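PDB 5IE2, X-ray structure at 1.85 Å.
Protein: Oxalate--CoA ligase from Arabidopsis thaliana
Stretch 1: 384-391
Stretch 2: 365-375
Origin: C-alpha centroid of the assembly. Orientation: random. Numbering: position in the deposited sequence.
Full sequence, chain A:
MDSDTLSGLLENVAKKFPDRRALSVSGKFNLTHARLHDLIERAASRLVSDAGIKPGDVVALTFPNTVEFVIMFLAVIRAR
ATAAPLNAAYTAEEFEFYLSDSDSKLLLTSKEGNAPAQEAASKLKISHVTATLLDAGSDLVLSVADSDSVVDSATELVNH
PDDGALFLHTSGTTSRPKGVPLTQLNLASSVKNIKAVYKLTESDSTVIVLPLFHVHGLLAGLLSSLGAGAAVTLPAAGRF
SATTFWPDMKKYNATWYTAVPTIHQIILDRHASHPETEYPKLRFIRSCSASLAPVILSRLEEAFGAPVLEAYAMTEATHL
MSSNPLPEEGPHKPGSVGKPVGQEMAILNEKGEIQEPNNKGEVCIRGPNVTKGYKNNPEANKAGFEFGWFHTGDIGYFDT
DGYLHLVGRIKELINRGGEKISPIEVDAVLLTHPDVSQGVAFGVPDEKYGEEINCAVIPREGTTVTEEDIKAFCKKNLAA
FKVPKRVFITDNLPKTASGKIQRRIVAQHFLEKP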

# COMPACT_ATOMS: atom_id res chain seq x y z
N GLY A 384 5.46 16.60 13.94
CA GLY A 384 5.53 15.17 13.68
C GLY A 384 6.90 14.54 13.96
O GLY A 384 6.97 13.33 14.19
N PHE A 385 7.96 15.37 14.01
CA PHE A 385 9.33 14.87 14.12
C PHE A 385 10.04 15.40 15.37
O PHE A 385 9.93 16.59 15.70
CB PHE A 385 10.13 15.26 12.87
CG PHE A 385 9.63 14.64 11.62
CD1 PHE A 385 10.24 13.49 11.10
CD2 PHE A 385 8.56 15.19 10.94
CE1 PHE A 385 9.80 12.94 9.96
CE2 PHE A 385 8.09 14.59 9.79
CZ PHE A 385 8.73 13.47 9.30
N GLU A 386 10.76 14.53 16.05
CA GLU A 386 11.59 15.00 17.16
C GLU A 386 12.83 14.11 17.30
O GLU A 386 12.69 12.90 17.51
CB GLU A 386 10.79 15.00 18.47
CG GLU A 386 11.65 15.43 19.63
CD GLU A 386 10.93 15.45 20.97
OE1 GLU A 386 9.77 14.97 21.05
OE2 GLU A 386 11.54 15.96 21.94
N PHE A 387 14.02 14.72 17.21
CA PHE A 387 15.29 13.99 17.32
C PHE A 387 15.31 12.76 16.39
O PHE A 387 15.77 11.67 16.82
CB PHE A 387 15.55 13.55 18.75
CG PHE A 387 17.03 13.29 19.04
CD1 PHE A 387 17.97 14.30 18.87
CD2 PHE A 387 17.46 12.01 19.50
CE1 PHE A 387 19.34 14.06 19.14
CE2 PHE A 387 18.84 11.77 19.77
CZ PHE A 387 19.77 12.80 19.60
N GLY A 388 14.83 12.93 15.16
CA GLY A 388 14.86 11.86 14.16
C GLY A 388 13.63 10.97 14.18
O GLY A 388 13.38 10.21 13.23
N TRP A 389 12.85 11.03 15.26
CA TRP A 389 11.68 10.16 15.40
C TRP A 389 10.43 10.79 14.78
O TRP A 389 10.13 11.95 15.04
CB TRP A 389 11.37 9.91 16.87
CG TRP A 389 12.42 9.10 17.60
CD1 TRP A 389 13.57 9.57 18.20
CD2 TRP A 389 12.39 7.69 17.82
NE1 TRP A 389 14.24 8.54 18.79
CE2 TRP A 389 13.55 7.36 18.55
CE3 TRP A 389 11.48 6.66 17.45
CZ2 TRP A 389 13.82 6.06 18.97
CZ3 TRP A 389 11.74 5.37 17.86
CH2 TRP A 389 12.93 5.07 18.61
N PHE A 390 9.65 9.97 14.09
CA PHE A 390 8.41 10.41 13.48
C PHE A 390 7.21 9.87 14.29
O PHE A 390 7.16 8.67 14.58
CB PHE A 390 8.38 9.92 12.03
CG PHE A 390 7.04 10.14 11.36
CD1 PHE A 390 6.60 11.43 11.11
CD2 PHE A 390 6.25 9.03 10.99
CE1 PHE A 390 5.35 11.63 10.47
CE2 PHE A 390 5.02 9.22 10.38
CZ PHE A 390 4.56 10.52 10.13
N HIS A 391 6.25 10.74 14.63
CA HIS A 391 5.03 10.37 15.38
C HIS A 391 3.97 9.90 14.40
O HIS A 391 3.57 10.68 13.53
CB HIS A 391 4.52 11.56 16.20
CG HIS A 391 5.39 11.89 17.36
ND1 HIS A 391 4.95 11.82 18.66
CD2 HIS A 391 6.71 12.20 17.42
CE1 HIS A 391 5.96 12.10 19.48
NE2 HIS A 391 7.03 12.34 18.75
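Stretch 2, residues 365-375: IRGPNVTKGYK

What fixes stretch 2 to stretch 1 most firmly? Strand 365-366 runs antiparallel to strand 389-391, and the two join through the pair I365 and F390, whose CA atoms lie 5.3 Å apart. Both backbone hydrogen bonds of this pair are made: F390 N donates to I365 O at 2.8 Å and nearly straight, at 170°, while I365 N donates to F390 O at 3.0 Å. I365 O also meets the backbone one residue earlier, where W389 CA comes within 3.3 Å of it in a CA-H...O contact. Stretch 1 itself folds back as a hairpin through a type I' turn from E386 to W389, closed by backbone hydrogen bonds in both directions between those two residues.

How does R366 hold the turn of that hairpin? Its CA-to-CB bond points toward stretch 1, and its NH2 donates a hydrogen bond to F387 O at 3.0 Å, with the carbonyl oxygen near the plane of the guanidinium. On the way the side chain passes over W389. R366 CB sits 3.9 Å from the centroid of the six-membered ring of W389, close to the ring normal, and R366 NE lies over the same indole system. R366 NH2 and W389 NE1 are 3.4 Å apart, but both are donors, so this is packing of the guanidinium face against the indole and not a hydrogen bond. G388 lies beside the arginine, with its O 3.5 Å from R366 CG; a CB on this glycine would come within 3.5 Å of R366 NE, and its backbone angles by themselves call for glycine.

Where does stretch 2 go after the strand? It leaves the sheet in a type I turn from G367 to V370, closed by V370 N to G367 O at 3.1 Å. A water bridges the start of this turn to the hairpin, accepting from G367 N at 3.2 Å and donating to G388 O at 2.7 Å. From V370 onward the chain is extended in places but forms no further strand with stretch 1, and side chains of stretch 1 meet both its backbone and its side chains.

What packs around the paired strands? I365 and F390 turn their side chains to the same face of the sheet, where I365 CG1 lies 4.0 Å from F390 CD2, at the edge of the ring. V370 points toward stretch 1 and places its CG1 3.9 Å from F390 CB and 4.4 Å from F385 CE1, so one methyl touches both phenylalanines. Further along, Y374 brings its OH to 3.5 Å from F390 CZ, near the plane of that ring. F385 meets the intervening loop: its CE1 is 3.5 Å from T371 O, its CZ is 4.0 Å from both T371 CG2 and G373 CA, and K372 O lies over one ring face. Within that loop, G373 N donates to T371 OG1 at 3.2 Å, tying together two of the residues that F385 touches.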

# COMPACT_ATOMS: atom_id res chain seq x y z
N ILE A 365 8.53 6.09 15.09
CA ILE A 365 9.51 5.31 14.35
C ILE A 365 10.73 6.15 14.00
O ILE A 365 10.68 7.37 13.95
CB ILE A 365 8.92 4.74 13.04
CG1 ILE A 365 8.50 5.87 12.09
CG2 ILE A 365 7.69 3.87 13.43
CD1 ILE A 365 7.89 5.33 10.71
N ARG A 366 11.83 5.46 13.73
CA ARG A 366 13.01 6.15 13.28
C ARG A 366 13.82 5.24 12.42
O ARG A 366 14.21 4.15 12.86
CB ARG A 366 13.83 6.61 14.47
CG ARG A 366 15.16 7.23 13.97
CD ARG A 366 16.23 6.73 15.00
NE ARG A 366 16.51 7.80 15.83
CZ ARG A 366 17.24 7.89 16.96
NH1 ARG A 366 17.84 6.90 17.65
NH2 ARG A 366 17.32 9.12 17.41
N GLY A 367 14.15 5.70 11.22
CA GLY A 367 14.93 4.82 10.34
C GLY A 367 15.15 5.41 8.97
O GLY A 367 14.52 6.41 8.61
N PRO A 368 16.02 4.78 8.15
CA PRO A 368 16.34 5.39 6.87
C PRO A 368 15.22 5.25 5.82
O PRO A 368 15.33 5.83 4.76
CB PRO A 368 17.61 4.63 6.41
CG PRO A 368 17.52 3.28 7.09
CD PRO A 368 16.86 3.62 8.46
N ASN A 369 14.16 4.52 6.15
CA ASN A 369 12.97 4.42 5.28
C ASN A 369 12.01 5.58 5.47
O ASN A 369 11.05 5.73 4.73
CB ASN A 369 12.23 3.08 5.60
CG ASN A 369 11.90 2.97 7.10
OD1 ASN A 369 12.81 2.94 7.97
ND2 ASN A 369 10.61 2.97 7.43
N VAL A 370 12.22 6.36 6.55
CA VAL A 370 11.25 7.39 6.90
C VAL A 370 11.50 8.68 6.13
O VAL A 370 12.65 9.10 5.95
CB VAL A 370 11.29 7.65 8.43
CG1 VAL A 370 10.26 8.68 8.86
CG2 VAL A 370 11.10 6.30 9.19
N THR A 371 10.42 9.30 5.66
CA THR A 371 10.55 10.59 4.98
C THR A 371 11.31 11.60 5.84
O THR A 371 11.24 11.57 7.07
CB THR A 371 9.17 11.17 4.59
OG1 THR A 371 9.35 12.37 3.84
CG2 THR A 371 8.28 11.49 5.81
N LYS A 372 12.05 12.50 5.18
CA LYS A 372 12.72 13.58 5.90
C LYS A 372 11.72 14.64 6.36
O LYS A 372 11.99 15.44 7.27
CB LYS A 372 13.77 14.24 5.00
CG LYS A 372 14.92 13.31 4.70
CD LYS A 372 15.59 12.95 6.07
CE LYS A 372 16.83 12.17 5.83
NZ LYS A 372 17.53 11.90 7.09
N GLY A 373 10.56 14.68 5.70
CA GLY A 373 9.58 15.67 6.08
C GLY A 373 8.54 15.95 4.99
O GLY A 373 8.79 15.76 3.80
N TYR A 374 7.37 16.39 5.41
CA TYR A 374 6.32 16.77 4.47
C TYR A 374 6.75 17.94 3.63
O TYR A 374 7.52 18.77 4.10
CB TYR A 374 5.03 17.13 5.21
CG TYR A 374 4.45 15.99 6.01
CD1 TYR A 374 3.86 14.88 5.38
CD2 TYR A 374 4.44 16.04 7.40
CE1 TYR A 374 3.31 13.82 6.14
CE2 TYR A 374 3.89 15.00 8.17
CZ TYR A 374 3.33 13.91 7.53
OH TYR A 374 2.82 12.91 8.29
N LYS A 375 6.25 18.02 2.40
CA LYS A 375 6.55 19.12 1.51
C LYS A 375 5.74 20.36 1.90
O LYS A 375 4.53 20.28 2.03
CB LYS A 375 6.25 18.73 0.07
CG LYS A 375 6.45 19.86 -0.92
CD LYS A 375 6.05 19.44 -2.31
CE LYS A 375 6.54 20.49 -3.29
NZ LYS A 375 6.12 20.14 -4.66
O HOH W 1 13.49 8.79 10.95